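Local coordinates for putative Lipoprotein (Shewanella oneidensis, PDB 3U24) that is a putative lipoprotein of unknown function that binds zinc and calcium ions, its family being grouped with metallopeptidases, which makes a peptidase-like role possible, at residues Y480-V484 against K485-E489; F239-E243 against E244-Q248. One frame throughout, in Å; residues are numbered along the deposited sequence.

Interaction 1 (Y480-V484 against K485-E489). With CA (calcium ion), chain R.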
loop_
_atom_site.group_PDB
_atom_site.type_symbol
_atom_site.label_atom_id
_atom_site.label_comp_id
_atom_site.label_asym_id
_atom_site.label_seq_id
_atom_site.Cartn_x
_atom_site.Cartn_y
_atom_site.Cartn_z
ATOM N N TYR A 480 -15.961 0.539 2.692
ATOM C CA TYR A 480 -17.128 -0.165 2.209
ATOM C C TYR A 480 -18.356 0.714 2.278
ATOM O O TYR A 480 -19.095 0.828 1.301
ATOM C CB TYR A 480 -17.336 -1.461 3.021
ATOM C CG TYR A 480 -18.466 -2.339 2.526
ATOM C CD1 TYR A 480 -18.270 -3.243 1.488
ATOM C CD2 TYR A 480 -19.737 -2.240 3.065
ATOM C CE1 TYR A 480 -19.330 -4.046 1.009
ATOM C CE2 TYR A 480 -20.793 -3.023 2.598
ATOM C CZ TYR A 480 -20.587 -3.944 1.584
ATOM O OH TYR A 480 -21.649 -4.736 1.125
ATOM N N SER A 481 -18.579 1.341 3.430
ATOM C CA SER A 481 -19.793 2.134 3.609
ATOM C C SER A 481 -19.856 3.324 2.660
ATOM O O SER A 481 -20.917 3.647 2.177
ATOM C CB SER A 481 -19.985 2.548 5.057
ATOM O OG SER A 481 -19.952 1.376 5.881
ATOM N N ILE A 482 -18.722 3.935 2.377
ATOM C CA ILE A 482 -18.654 5.068 1.455
ATOM C C ILE A 482 -19.021 4.638 0.028
ATOM O O ILE A 482 -19.864 5.231 -0.601
ATOM C CB ILE A 482 -17.241 5.708 1.498
ATOM C CG1 ILE A 482 -17.098 6.521 2.781
ATOM C CG2 ILE A 482 -16.979 6.612 0.284
ATOM C CD1 ILE A 482 -15.687 7.056 3.000
ATOM N N HIS A 483 -18.426 3.560 -0.449
ATOM C CA HIS A 483 -18.588 3.131 -1.826
ATOM C C HIS A 483 -19.830 2.310 -2.108
ATOM O O HIS A 483 -20.316 2.296 -3.243
ATOM C CB HIS A 483 -17.341 2.400 -2.250
ATOM C CG HIS A 483 -16.204 3.324 -2.449
ATOM N ND1 HIS A 483 -16.165 4.181 -3.483
ATOM C CD2 HIS A 483 -15.103 3.615 -1.657
ATOM C CE1 HIS A 483 -15.080 4.948 -3.372
ATOM N NE2 HIS A 483 -14.414 4.584 -2.274
ATOM N N VAL A 484 -20.368 1.663 -1.071
ATOM C CA VAL A 484 -21.471 0.746 -1.226
ATOM C C VAL A 484 -22.728 1.244 -0.530
ATOM O O VAL A 484 -23.835 0.952 -0.991
ATOM C CB VAL A 484 -21.117 -0.700 -0.729
ATOM C CG1 VAL A 484 -22.309 -1.666 -0.934
ATOM C CG2 VAL A 484 -19.908 -1.212 -1.499
ATOM N N LYS A 485 -22.577 1.973 0.567
ATOM C CA LYS A 485 -23.743 2.269 1.417
ATOM C C LYS A 485 -24.013 3.764 1.564
ATOM O O LYS A 485 -24.762 4.161 2.448
ATOM C CB LYS A 485 -23.563 1.667 2.823
ATOM C CG LYS A 485 -23.398 0.168 2.856
ATOM C CD LYS A 485 -23.123 -0.289 4.283
ATOM C CE LYS A 485 -24.349 -0.255 5.189
ATOM N NZ LYS A 485 -25.118 -1.515 4.993
ATOM N N GLY A 486 -23.391 4.582 0.729
ATOM C CA GLY A 486 -23.623 6.040 0.762
ATOM C C GLY A 486 -23.288 6.755 2.073
ATOM O O GLY A 486 -23.930 7.724 2.404
HETATM N N MSE A 487 -22.279 6.309 2.817
HETATM C CA MSE A 487 -21.905 7.001 4.066
HETATM C C MSE A 487 -21.470 8.429 3.737
HETATM O O MSE A 487 -20.751 8.645 2.762
HETATM C CB MSE A 487 -20.778 6.247 4.776
HETATM C CG MSE A 487 -20.114 6.961 5.936
HETATM SE SE MSE A 487 -18.784 5.861 6.840
HETATM C CE MSE A 487 -19.920 4.935 8.123
ATOM N N THR A 488 -21.951 9.401 4.517
ATOM C CA THR A 488 -21.624 10.815 4.300
ATOM C C THR A 488 -20.326 11.211 4.982
ATOM O O THR A 488 -19.849 10.507 5.878
ATOM C CB THR A 488 -22.683 11.721 4.932
ATOM O OG1 THR A 488 -22.693 11.466 6.347
ATOM C CG2 THR A 488 -24.098 11.456 4.293
ATOM N N GLU A 489 -19.799 12.378 4.608
ATOM C CA GLU A 489 -18.579 12.882 5.195
ATOM C C GLU A 489 -18.708 12.973 6.718
ATOM O O GLU A 489 -17.792 12.513 7.433
ATOM C CB GLU A 489 -18.203 14.239 4.596
ATOM C CG GLU A 489 -16.901 14.840 5.140
ATOM C CD GLU A 489 -16.447 16.108 4.392
ATOM O OE1 GLU A 489 -17.131 16.554 3.442
ATOM O OE2 GLU A 489 -15.401 16.695 4.763
HETATM CA CA CA R . -15.101 18.353 3.021
HETATM O O HOH W 1 -22.487 4.215 -2.012
HETATM O O HOH W 2 -16.211 19.741 4.849
HETATM O O HOH W 3 -14.296 17.015 1.266
#
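The carbonyl of Ser481 is shared by two backbone donors from the residues that follow it. Lys485 N reaches Ser481 O at 2.9 Å with a bent N-H...O angle of 136°, whereas Met487 N lies 3.1 Å from Ser481 O and points at it almost straight, at 170°. The two approach from opposite faces of the carbonyl plane, and neither lies on a lone pair. Ile482 O is handled differently: a water lies 3.1 Å from Ile482 O, donating to it, and accepts from Gly486 N at 2.9 Å, so it takes the place of a direct bond between these backbone atoms.

This is the C-terminal end of helix 459-485, closed by a glycine with positive phi. Gly486 is the first residue to leave helical geometry, and the chain leads on to helix 489-499, with Thr488 as N-cap just before it.

Apolar contacts line the turn. Met487 CB packs 3.8 Å from Ser481 CB and also meets Ile482 CG1. With CG anti to the backbone N (chi1 169°) and a bend at chi3, the selenomethionine brings both SE and CE alongside Ser481 CB. Ser481 OG itself bonds back to Ile477 O. Lys485 CD comes to the edge of the Tyr480 ring, near its plane and 4.0 Å from Tyr480 CE2, while Val484 CB covers one face of that ring.

Metal binding lies at the far end of the segment. Glu489 chelates a calcium ion with both carboxylate oxygens, OE2 at 2.4 Å and OE1 at 2.7 Å, and two waters also bind the metal.

Interaction 2 (F239-E243 against E244-Q248)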
loop_
_atom_site.group_PDB
_atom_site.type_symbol
_atom_site.label_atom_id
_atom_site.label_comp_id
_atom_site.label_asym_id
_atom_site.label_seq_id
_atom_site.Cartn_x
_atom_site.Cartn_y
_atom_site.Cartn_z
ATOM N N PHE A 239 -18.104 9.832 -6.862
ATOM C CA PHE A 239 -16.846 9.162 -6.592
ATOM C C PHE A 239 -17.064 7.731 -6.023
ATOM O O PHE A 239 -16.109 6.940 -5.922
ATOM C CB PHE A 239 -16.002 10.003 -5.627
ATOM C CG PHE A 239 -16.637 10.212 -4.282
ATOM C CD1 PHE A 239 -16.471 9.280 -3.275
ATOM C CD2 PHE A 239 -17.354 11.374 -4.002
ATOM C CE1 PHE A 239 -17.062 9.473 -2.043
ATOM C CE2 PHE A 239 -17.933 11.574 -2.765
ATOM C CZ PHE A 239 -17.789 10.605 -1.792
ATOM N N ARG A 240 -18.307 7.422 -5.656
ATOM C CA ARG A 240 -18.659 6.167 -5.019
ATOM C C ARG A 240 -18.856 5.135 -6.118
ATOM O O ARG A 240 -19.640 5.341 -7.055
ATOM C CB ARG A 240 -19.913 6.319 -4.187
ATOM C CG ARG A 240 -19.826 7.429 -3.138
ATOM C CD ARG A 240 -21.225 7.867 -2.721
ATOM N NE ARG A 240 -21.216 9.002 -1.788
ATOM C CZ ARG A 240 -21.014 8.880 -0.480
ATOM N NH1 ARG A 240 -21.021 9.945 0.287
ATOM N NH2 ARG A 240 -20.793 7.701 0.054
ATOM N N ILE A 241 -18.103 4.046 -6.072
ATOM C CA ILE A 241 -18.089 3.155 -7.244
ATOM C C ILE A 241 -19.257 2.165 -7.253
ATOM O O ILE A 241 -19.555 1.598 -8.289
ATOM C CB ILE A 241 -16.704 2.462 -7.429
ATOM C CG1 ILE A 241 -16.340 1.528 -6.262
ATOM C CG2 ILE A 241 -15.583 3.510 -7.580
ATOM C CD1 ILE A 241 -15.078 0.681 -6.511
ATOM N N GLY A 242 -19.933 1.967 -6.121
ATOM C CA GLY A 242 -21.111 1.084 -6.052
ATOM C C GLY A 242 -20.792 -0.389 -5.802
ATOM O O GLY A 242 -19.625 -0.833 -5.980
ATOM N N GLU A 243 -21.809 -1.150 -5.407
ATOM C CA GLU A 243 -21.612 -2.534 -4.995
ATOM C C GLU A 243 -20.981 -3.478 -6.056
ATOM O O GLU A 243 -20.066 -4.239 -5.747
ATOM C CB GLU A 243 -22.931 -3.139 -4.527
ATOM C CG GLU A 243 -22.821 -4.590 -4.037
ATOM C CD GLU A 243 -24.020 -4.981 -3.137
ATOM O OE1 GLU A 243 -25.179 -4.663 -3.512
ATOM O OE2 GLU A 243 -23.828 -5.576 -2.049
ATOM N N GLU A 244 -21.494 -3.453 -7.278
ATOM C CA GLU A 244 -21.045 -4.391 -8.289
ATOM C C GLU A 244 -19.547 -4.203 -8.578
ATOM O O GLU A 244 -18.796 -5.176 -8.588
ATOM C CB GLU A 244 -21.859 -4.318 -9.586
ATOM C CG GLU A 244 -21.483 -5.463 -10.563
ATOM C CD GLU A 244 -22.418 -5.682 -11.767
ATOM O OE1 GLU A 244 -22.962 -4.690 -12.328
ATOM O OE2 GLU A 244 -22.586 -6.872 -12.187
ATOM N N LEU A 245 -19.129 -2.970 -8.839
ATOM C CA LEU A 245 -17.725 -2.675 -9.116
ATOM C C LEU A 245 -16.831 -2.911 -7.890
ATOM O O LEU A 245 -15.686 -3.340 -8.034
ATOM C CB LEU A 245 -17.545 -1.267 -9.670
ATOM C CG LEU A 245 -18.153 -1.003 -11.056
ATOM C CD1 LEU A 245 -18.053 0.486 -11.406
ATOM C CD2 LEU A 245 -17.493 -1.853 -12.141
ATOM N N TYR A 246 -17.383 -2.680 -6.701
ATOM C CA TYR A 246 -16.599 -2.750 -5.485
ATOM C C TYR A 246 -16.248 -4.199 -5.221
ATOM O O TYR A 246 -15.084 -4.518 -5.018
ATOM C CB TYR A 246 -17.329 -2.126 -4.302
ATOM C CG TYR A 246 -16.455 -1.937 -3.082
ATOM C CD1 TYR A 246 -16.293 -2.965 -2.175
ATOM C CD2 TYR A 246 -15.826 -0.737 -2.832
ATOM C CE1 TYR A 246 -15.518 -2.834 -1.049
ATOM C CE2 TYR A 246 -15.035 -0.574 -1.719
ATOM C CZ TYR A 246 -14.890 -1.649 -0.816
ATOM O OH TYR A 246 -14.123 -1.547 0.324
ATOM N N GLU A 247 -17.232 -5.077 -5.290
ATOM C CA GLU A 247 -16.980 -6.500 -5.147
ATOM C C GLU A 247 -16.003 -7.045 -6.193
ATOM O O GLU A 247 -15.128 -7.851 -5.855
ATOM C CB GLU A 247 -18.272 -7.285 -5.223
ATOM C CG GLU A 247 -19.219 -7.072 -4.033
ATOM C CD GLU A 247 -18.746 -7.769 -2.759
ATOM O OE1 GLU A 247 -17.667 -8.432 -2.760
ATOM O OE2 GLU A 247 -19.434 -7.633 -1.724
ATOM N N GLN A 248 -16.138 -6.627 -7.455
ATOM C CA GLN A 248 -15.236 -7.120 -8.490
ATOM C C GLN A 248 -13.834 -6.590 -8.163
ATOM O O GLN A 248 -12.858 -7.359 -8.212
ATOM C CB GLN A 248 -15.681 -6.745 -9.936
ATOM C CG GLN A 248 -16.948 -7.444 -10.431
ATOM C CD GLN A 248 -17.664 -6.860 -11.710
ATOM O OE1 GLN A 248 -17.493 -5.701 -12.109
ATOM N NE2 GLN A 248 -18.522 -7.687 -12.311
HETATM O O HOH W 4 -21.021 -0.702 -8.959
HETATM O O HOH W 5 -21.308 -5.769 -1.171
#
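The N-terminal turn of helix 243-254 brings Gly242, the N-cap residue, against Tyr246 and sets Glu243 against Glu247. Tyr246 N is 3.0 Å from Gly242 O, nearly in line with the carbonyl but with the N-H bent to 139°. Glu247 N meets Glu243 O, also at 3.0 Å, and here the N-H points almost straight at the oxygen (176°). Just before the N-cap, a water bridges Ile241 O (2.8 Å) and Leu245 N (3.0 Å), supplying this first-turn N-H with an acceptor.

Ile241 CG1 sits between its backbone N and carbonyl carbon (chi1 64°), and the branch continues to CD1, which lies 4.0 Å from Tyr246 CD2, oblique to the ring; the two side chains run at about a right angle. Leu245 CD1 packs 3.6 Å from Ile241 O. A second water donates to Glu243 OE2 and Glu247 OE2, at 2.7 Å from each, and so probably eases the repulsion between these carboxylates.

Outside the turn, the Glu247 carboxylate accepts from Ala260 N through OE1 and from Lys261 N through OE2, at the start of helix 260-289. Tyr246 OH bonds to Asp479 of helix 459-485, and Leu245 touches Trp106 of helix 88-111.

How the interactions relate
Interactions 1 and 2 are centred about 11 Å apart and join directly, the start of one helix meeting the end of another. Arg240, from the loop before helix 243-254, probably hydrogen-bonds through NH2 to Ile482 O (2.7 Å) and through NH1 to Met487 O (2.8 Å), so its guanidinium bridges the helix end and the residue after Gly486. His483 ND1 bonds to Ile241 N, and a backbone bond links His483 with Gly242. Thus the N-cap turn at Gly242 is tied to the helix end of 480-489. Interaction 1 alone carries a metal ligand, Glu489; its Met487 side chain lies about 11 Å from a bound zinc ion. Interaction 2 lies away from the known metal sites.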